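Local structure of AA9 family lytic polysaccharide monooxygenase D (Myceliophthora thermophila, 5UFV) at residues S6-A10 against G11-P15; A68-A71 against Q72-H75. The protein oxidatively cleaves the glycosidic bonds of cellulose at C1, using a single copper ion, a reducing agent and O2 or H2O2 as cosubstrate. All coordinates share one frame; numbering follows the deposited sequence.

Contact 1 of 2, residues S6-A10 against G11-P15; sequences SYNIA and GKDYP
Asn8 turns its CG anti to the backbone N (chi1 -170°), and Asp13, with its CG beside the backbone N, swings a carboxylate to meet it across a tight beta hairpin. Residues 6-9 of strand 4-9 run antiparallel to strand 12-15, 157° between their directions, and a type I' turn from Ile9 to Lys12 joins them; Ala10 and Gly11 both have positive phi, as that turn requires. Tyr7 and Tyr14 form a hydrogen-bonded pair, Tyr7 N to Tyr14 O and Tyr14 N to Tyr7 O both measuring 2.8 Å. Ile9 N to Lys12 O (2.9 Å) and Lys12 N to Ile9 O close the pair next to the turn. On the face shared by Asn8 and Asp13, a non-hydrogen-bonded pair, the side chains supply the link: Asn8 ND2 donates to Asp13 OD1 at 2.8 Å, from the syn side but tilted out of the carboxylate plane, so the bond is bent; the two planes are 84° apart. With only the methyl group of an alanine in place of this amide, the Asp13 carboxylate would probably lose its donor and be freer to turn, and Gly11 CA would lose the OD1 packed 3.2 Å from it. Tyr7, Ile9 and Tyr14 share the other face, which packs on Ile28; Ile9 also reaches Ile175 of strand 167-177, and Tyr7 OH bonds to Gln29. The Tyr14 ring passes alongside Ile9, its CE2 3.9 Å from Ile9 CB. At that ring's edge, one water accepts from Tyr14 OH and donates to Ile9 O at 2.7 Å.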
ATOM      1  N   SER A   6     -10.351   5.074  -5.953  1.00 23.03           N
ATOM      2  CA  SER A   6     -11.415   4.129  -6.278  1.00 23.10           C
ATOM      3  C   SER A   6     -10.819   2.729  -6.462  1.00 24.12           C
ATOM      4  O   SER A   6      -9.610   2.581  -6.582  1.00 24.52           O
ATOM      5  CB  SER A   6     -12.137   4.552  -7.555  1.00 23.31           C
ATOM      6  OG  SER A   6     -11.269   4.460  -8.665  1.00 22.98           O
ATOM      7  N   TYR A   7     -11.660   1.701  -6.495  1.00 24.74           N
ATOM      8  CA  TYR A   7     -11.169   0.326  -6.593  1.00 24.92           C
ATOM      9  C   TYR A   7     -11.992  -0.505  -7.589  1.00 27.01           C
ATOM     10  O   TYR A   7     -13.172  -0.231  -7.842  1.00 27.62           O
ATOM     11  CB  TYR A   7     -11.229  -0.392  -5.226  1.00 24.85           C
ATOM     12  CG  TYR A   7     -10.480   0.240  -4.068  1.00 23.41           C
ATOM     13  CD1 TYR A   7     -11.080   1.192  -3.268  1.00 22.39           C
ATOM     14  CD2 TYR A   7      -9.188  -0.151  -3.753  1.00 22.52           C
ATOM     15  CE1 TYR A   7     -10.400   1.761  -2.196  1.00 21.71           C
ATOM     16  CE2 TYR A   7      -8.502   0.419  -2.700  1.00 22.07           C
ATOM     17  CZ  TYR A   7      -9.118   1.370  -1.918  1.00 21.77           C
ATOM     18  OH  TYR A   7      -8.439   1.932  -0.860  1.00 21.07           O
ATOM     19  N   ASN A   8     -11.350  -1.539  -8.132  1.00 28.33           N
ATOM     20  CA  ASN A   8     -12.052  -2.634  -8.789  1.00 30.99           C
ATOM     21  C   ASN A   8     -11.684  -3.953  -8.117  1.00 30.31           C
ATOM     22  O   ASN A   8     -10.543  -4.380  -8.143  1.00 30.05           O
ATOM     23  CB  ASN A   8     -11.760  -2.697 -10.297  1.00 32.45           C
ATOM     24  CG  ASN A   8     -12.662  -3.681 -11.009  1.00 34.01           C
ATOM     25  OD1 ASN A   8     -12.569  -4.891 -10.803  1.00 38.25           O
ATOM     26  ND2 ASN A   8     -13.575  -3.170 -11.803  1.00 33.89           N
ATOM     27  N   ILE A   9     -12.667  -4.590  -7.512  1.00 31.27           N
ATOM     28  CA  ILE A   9     -12.437  -5.796  -6.745  1.00 32.63           C
ATOM     29  C   ILE A   9     -13.362  -6.900  -7.208  1.00 34.35           C
ATOM     30  O   ILE A   9     -14.589  -6.809  -7.093  1.00 32.40           O
ATOM     31  CB  ILE A   9     -12.634  -5.541  -5.246  1.00 33.75           C
ATOM     32  CG1 ILE A   9     -11.533  -4.591  -4.752  1.00 33.31           C
ATOM     33  CG2 ILE A   9     -12.584  -6.853  -4.472  1.00 34.10           C
ATOM     34  CD1 ILE A   9     -11.872  -3.830  -3.513  1.00 32.90           C
ATOM     35  N   ALA A  10     -12.733  -7.958  -7.714  1.00 37.38           N
ATOM     36  CA  ALA A  10     -13.415  -9.135  -8.251  1.00 38.40           C
ATOM     37  C   ALA A  10     -14.323  -8.694  -9.357  1.00 39.45           C
ATOM     38  O   ALA A  10     -15.469  -9.113  -9.409  1.00 40.62           O
ATOM     39  CB  ALA A  10     -14.186  -9.856  -7.163  1.00 38.87           C
ATOM     40  N   GLY A  11     -13.815  -7.801 -10.212  1.00 39.54           N
ATOM     41  CA  GLY A  11     -14.600  -7.252 -11.319  1.00 40.20           C
ATOM     42  C   GLY A  11     -15.669  -6.188 -11.015  1.00 40.92           C
ATOM     43  O   GLY A  11     -16.352  -5.769 -11.932  1.00 41.02           O
ATOM     44  N   LYS A  12     -15.835  -5.739  -9.768  1.00 40.87           N
ATOM     45  CA  LYS A  12     -16.834  -4.702  -9.452  1.00 41.43           C
ATOM     46  C   LYS A  12     -16.175  -3.401  -9.034  1.00 38.69           C
ATOM     47  O   LYS A  12     -15.070  -3.380  -8.482  1.00 33.63           O
ATOM     48  CB  LYS A  12     -17.781  -5.144  -8.335  1.00 46.82           C
ATOM     49  CG  LYS A  12     -18.066  -6.635  -8.364  1.00 55.74           C
ATOM     50  CD  LYS A  12     -19.296  -7.067  -7.567  1.00 60.61           C
ATOM     51  CE  LYS A  12     -19.633  -8.515  -7.911  1.00 66.17           C
ATOM     52  NZ  LYS A  12     -21.083  -8.804  -7.726  1.00 71.87           N
ATOM     53  N   ASP A  13     -16.898  -2.314  -9.278  1.00 38.59           N
ATOM     54  CA  ASP A  13     -16.386  -0.974  -9.085  1.00 36.49           C
ATOM     55  C   ASP A  13     -16.809  -0.459  -7.730  1.00 34.89           C
ATOM     56  O   ASP A  13     -17.977  -0.587  -7.349  1.00 33.75           O
ATOM     57  CB  ASP A  13     -16.889  -0.042 -10.194  1.00 38.49           C
ATOM     58  CG  ASP A  13     -16.095  -0.189 -11.493  1.00 41.94           C
ATOM     59  OD1 ASP A  13     -14.974  -0.744 -11.475  1.00 44.03           O
ATOM     60  OD2 ASP A  13     -16.581   0.252 -12.549  1.00 47.28           O
ATOM     61  N   TYR A  14     -15.847   0.098  -6.990  1.00 31.24           N
ATOM     62  CA  TYR A  14     -16.131   0.633  -5.680  1.00 30.01           C
ATOM     63  C   TYR A  14     -15.529   2.025  -5.588  1.00 28.96           C
ATOM     64  O   TYR A  14     -14.319   2.166  -5.620  1.00 28.43           O
ATOM     65  CB  TYR A  14     -15.576  -0.261  -4.567  1.00 29.12           C
ATOM     66  CG  TYR A  14     -16.213  -1.644  -4.483  1.00 30.74           C
ATOM     67  CD1 TYR A  14     -17.372  -1.869  -3.750  1.00 31.54           C
ATOM     68  CD2 TYR A  14     -15.641  -2.732  -5.130  1.00 31.05           C
ATOM     69  CE1 TYR A  14     -17.941  -3.140  -3.665  1.00 32.35           C
ATOM     70  CE2 TYR A  14     -16.204  -3.990  -5.061  1.00 32.52           C
ATOM     71  CZ  TYR A  14     -17.346  -4.190  -4.322  1.00 32.96           C
ATOM     72  OH  TYR A  14     -17.882  -5.440  -4.273  1.00 33.38           O
ATOM     73  N   PRO A  15     -16.376   3.055  -5.454  1.00 28.70           N
ATOM     74  CA  PRO A  15     -15.834   4.392  -5.278  1.00 28.85           C
ATOM     75  C   PRO A  15     -15.103   4.564  -3.955  1.00 28.07           C
ATOM     76  O   PRO A  15     -15.424   3.945  -2.948  1.00 28.82           O
ATOM     77  CB  PRO A  15     -17.053   5.303  -5.333  1.00 29.49           C
ATOM     78  CG  PRO A  15     -18.248   4.424  -5.213  1.00 30.51           C
ATOM     79  CD  PRO A  15     -17.845   3.005  -5.368  1.00 29.65           C
TER
HETATM   80  O   HOH W   1     -16.262  -7.268  -4.971  1.00 27.84           O

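Contact 2 of 2, residues A68-A71 against Q72-H75; sequences ATWA and QWTH. With CU (copper (II) ion), chain G.
The indoles of Trp70 and Trp73 meet obliquely, the five-membered ring of Trp70 and the six-membered ring of Trp73 having centroids 5.8 Å apart and planes at 59°. Gln72 O sits at the edge of the Trp70 ring, near its plane, while the CB atoms of Trp70 and Trp73 approach to 4.4 Å. One face of the Trp73 indole carries the backbone N of His75, 3.4 Å above the plane and offset toward the rim. With CG anti to the backbone N (chi1 -180°), the Trp73 indole lies along the chain toward His75, where NE1 donates to His75 O at 2.8 Å; the acceptor uses a lone pair in the carbonyl plane, but the oxygen lies out of the indole plane and the angle at the hydrogen is a modest 130°. This bond ties the indole to the backbone of the metal ligand. Thr74 OG1 lies 3.3 Å above the centre of the His75 imidazole, and His75 NE2 binds the copper at 2.0 Å. Leu157 touches both indoles, and Trp73 meets Tyr169, another copper ligand, edge-to-face. With the modified histidine at position 1 completing the metal's protein ligands, the loop leaving strand 65-70 delivers one imidazole of the histidine brace characteristic of AA9 monooxygenases.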
ATOM      1  N   ALA A  68      -6.467  -0.944  -7.474  1.00 32.27           N
ATOM      2  CA  ALA A  68      -6.644   0.394  -6.936  1.00 28.68           C
ATOM      3  C   ALA A  68      -6.274   1.439  -7.986  1.00 27.67           C
ATOM      4  O   ALA A  68      -5.313   1.258  -8.743  1.00 27.55           O
ATOM      5  CB  ALA A  68      -5.760   0.552  -5.730  1.00 28.06           C
ATOM      6  N   THR A  69      -7.027   2.529  -8.023  1.00 26.25           N
ATOM      7  CA  THR A  69      -6.779   3.609  -8.966  1.00 26.68           C
ATOM      8  C   THR A  69      -6.410   4.912  -8.264  1.00 25.42           C
ATOM      9  O   THR A  69      -7.005   5.285  -7.274  1.00 25.15           O
ATOM     10  CB  THR A  69      -8.008   3.842  -9.868  1.00 27.90           C
ATOM     11  OG1 THR A  69      -8.269   2.648 -10.588  1.00 28.38           O
ATOM     12  CG2 THR A  69      -7.751   4.937 -10.922  1.00 29.44           C
ATOM     13  N   TRP A  70      -5.413   5.596  -8.800  1.00 25.23           N
ATOM     14  CA  TRP A  70      -4.963   6.861  -8.278  1.00 24.12           C
ATOM     15  C   TRP A  70      -5.406   7.857  -9.299  1.00 25.69           C
ATOM     16  O   TRP A  70      -4.869   7.871 -10.424  1.00 25.75           O
ATOM     17  CB  TRP A  70      -3.441   6.910  -8.199  1.00 24.12           C
ATOM     18  CG  TRP A  70      -2.876   6.267  -6.989  1.00 23.69           C
ATOM     19  CD1 TRP A  70      -2.502   6.894  -5.843  1.00 23.91           C
ATOM     20  CD2 TRP A  70      -2.596   4.875  -6.801  1.00 23.69           C
ATOM     21  NE1 TRP A  70      -2.018   5.974  -4.936  1.00 24.69           N
ATOM     22  CE2 TRP A  70      -2.073   4.724  -5.510  1.00 24.92           C
ATOM     23  CE3 TRP A  70      -2.716   3.740  -7.607  1.00 24.58           C
ATOM     24  CZ2 TRP A  70      -1.681   3.473  -5.006  1.00 24.36           C
ATOM     25  CZ3 TRP A  70      -2.342   2.512  -7.104  1.00 24.11           C
ATOM     26  CH2 TRP A  70      -1.824   2.389  -5.821  1.00 24.28           C
ATOM     27  N   ALA A  71      -6.384   8.679  -8.935  1.00 24.71           N
ATOM     28  CA  ALA A  71      -6.820   9.716  -9.822  1.00 25.19           C
ATOM     29  C   ALA A  71      -5.682  10.643 -10.223  1.00 25.98           C
ATOM     30  O   ALA A  71      -5.689  11.159 -11.332  1.00 25.25           O
ATOM     31  CB  ALA A  71      -7.945  10.502  -9.197  1.00 25.83           C
ATOM     32  N   GLN A  72      -4.729  10.851  -9.316  1.00 28.56           N
ATOM     33  CA  GLN A  72      -3.559  11.730  -9.528  1.00 32.13           C
ATOM     34  C   GLN A  72      -2.370  11.090  -8.836  1.00 31.37           C
ATOM     35  O   GLN A  72      -2.523  10.483  -7.784  1.00 29.18           O
ATOM     36  CB  GLN A  72      -3.723  13.126  -8.892  1.00 36.59           C
ATOM     37  CG  GLN A  72      -4.899  13.997  -9.362  1.00 42.23           C
ATOM     38  CD  GLN A  72      -4.974  14.282 -10.880  1.00 47.65           C
ATOM     39  OE1 GLN A  72      -6.068  14.577 -11.434  1.00 45.98           O
ATOM     40  NE2 GLN A  72      -3.812  14.234 -11.555  1.00 51.60           N
ATOM     41  N   TRP A  73      -1.187  11.228  -9.428  1.00 31.08           N
ATOM     42  CA  TRP A  73       0.040  10.784  -8.807  1.00 29.91           C
ATOM     43  C   TRP A  73       1.235  11.399  -9.506  1.00 30.34           C
ATOM     44  O   TRP A  73       1.374  11.285 -10.710  1.00 31.22           O
ATOM     45  CB  TRP A  73       0.185   9.271  -8.870  1.00 29.29           C
ATOM     46  CG  TRP A  73       1.446   8.884  -8.213  1.00 28.60           C
ATOM     47  CD1 TRP A  73       2.558   8.361  -8.793  1.00 29.38           C
ATOM     48  CD2 TRP A  73       1.760   9.084  -6.848  1.00 28.67           C
ATOM     49  NE1 TRP A  73       3.545   8.186  -7.851  1.00 29.94           N
ATOM     50  CE2 TRP A  73       3.074   8.617  -6.647  1.00 28.72           C
ATOM     51  CE3 TRP A  73       1.042   9.587  -5.761  1.00 28.64           C
ATOM     52  CZ2 TRP A  73       3.685   8.637  -5.418  1.00 30.30           C
ATOM     53  CZ3 TRP A  73       1.642   9.604  -4.534  1.00 29.75           C
ATOM     54  CH2 TRP A  73       2.958   9.130  -4.365  1.00 31.06           C
ATOM     55  N   THR A  74       2.136  11.988  -8.747  1.00 30.75           N
ATOM     56  CA  THR A  74       3.151  12.814  -9.348  1.00 32.84           C
ATOM     57  C   THR A  74       4.586  12.282  -9.289  1.00 32.77           C
ATOM     58  O   THR A  74       5.416  12.781 -10.023  1.00 33.88           O
ATOM     59  CB  THR A  74       3.086  14.254  -8.792  1.00 33.18           C
ATOM     60  OG1 THR A  74       3.446  14.282  -7.410  1.00 32.66           O
ATOM     61  CG2 THR A  74       1.688  14.811  -8.949  1.00 33.38           C
ATOM     62  N   HIS A  75       4.893  11.276  -8.475  1.00 31.44           N
ATOM     63  CA  HIS A  75       6.317  10.914  -8.241  1.00 30.74           C
ATOM     64  C   HIS A  75       6.766   9.627  -8.930  1.00 29.79           C
ATOM     65  O   HIS A  75       6.073   8.627  -8.911  1.00 29.97           O
ATOM     66  CB  HIS A  75       6.611  10.827  -6.739  1.00 30.18           C
ATOM     67  CG  HIS A  75       6.222  12.053  -5.989  1.00 29.65           C
ATOM     68  ND1 HIS A  75       6.777  13.281  -6.260  1.00 30.08           N
ATOM     69  CD2 HIS A  75       5.308  12.256  -5.006  1.00 30.01           C
ATOM     70  CE1 HIS A  75       6.218  14.195  -5.485  1.00 30.67           C
ATOM     71  NE2 HIS A  75       5.334  13.597  -4.706  1.00 30.96           N
TER
HETATM   72 CU    CU G 301       3.900  14.604  -3.755  1.00 34.36          CU

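In the fold
From the N terminus, strand 4-9 leads straight into contact 1, where the two-residue turn Ala10-Gly11 closes a hairpin and sends strand 12-15 back along it as an outermost strand of the four-stranded antiparallel sheet. The chain returns to that sheet as strand 65-70, on the other side of strand 4-9, and only then does contact 2 open, so the two lie in series, neither nested nor crossed. They nevertheless touch: Ser6 O and Thr69 N are 3.0 Å apart, a probable hydrogen bond, and Tyr7 CD2 packs 4.0 Å from Ala68 CB. Beyond that shared sheet, segment 72-75 carries the chain out to the copper and toward strand 80-86 of the six-stranded mixed sheet.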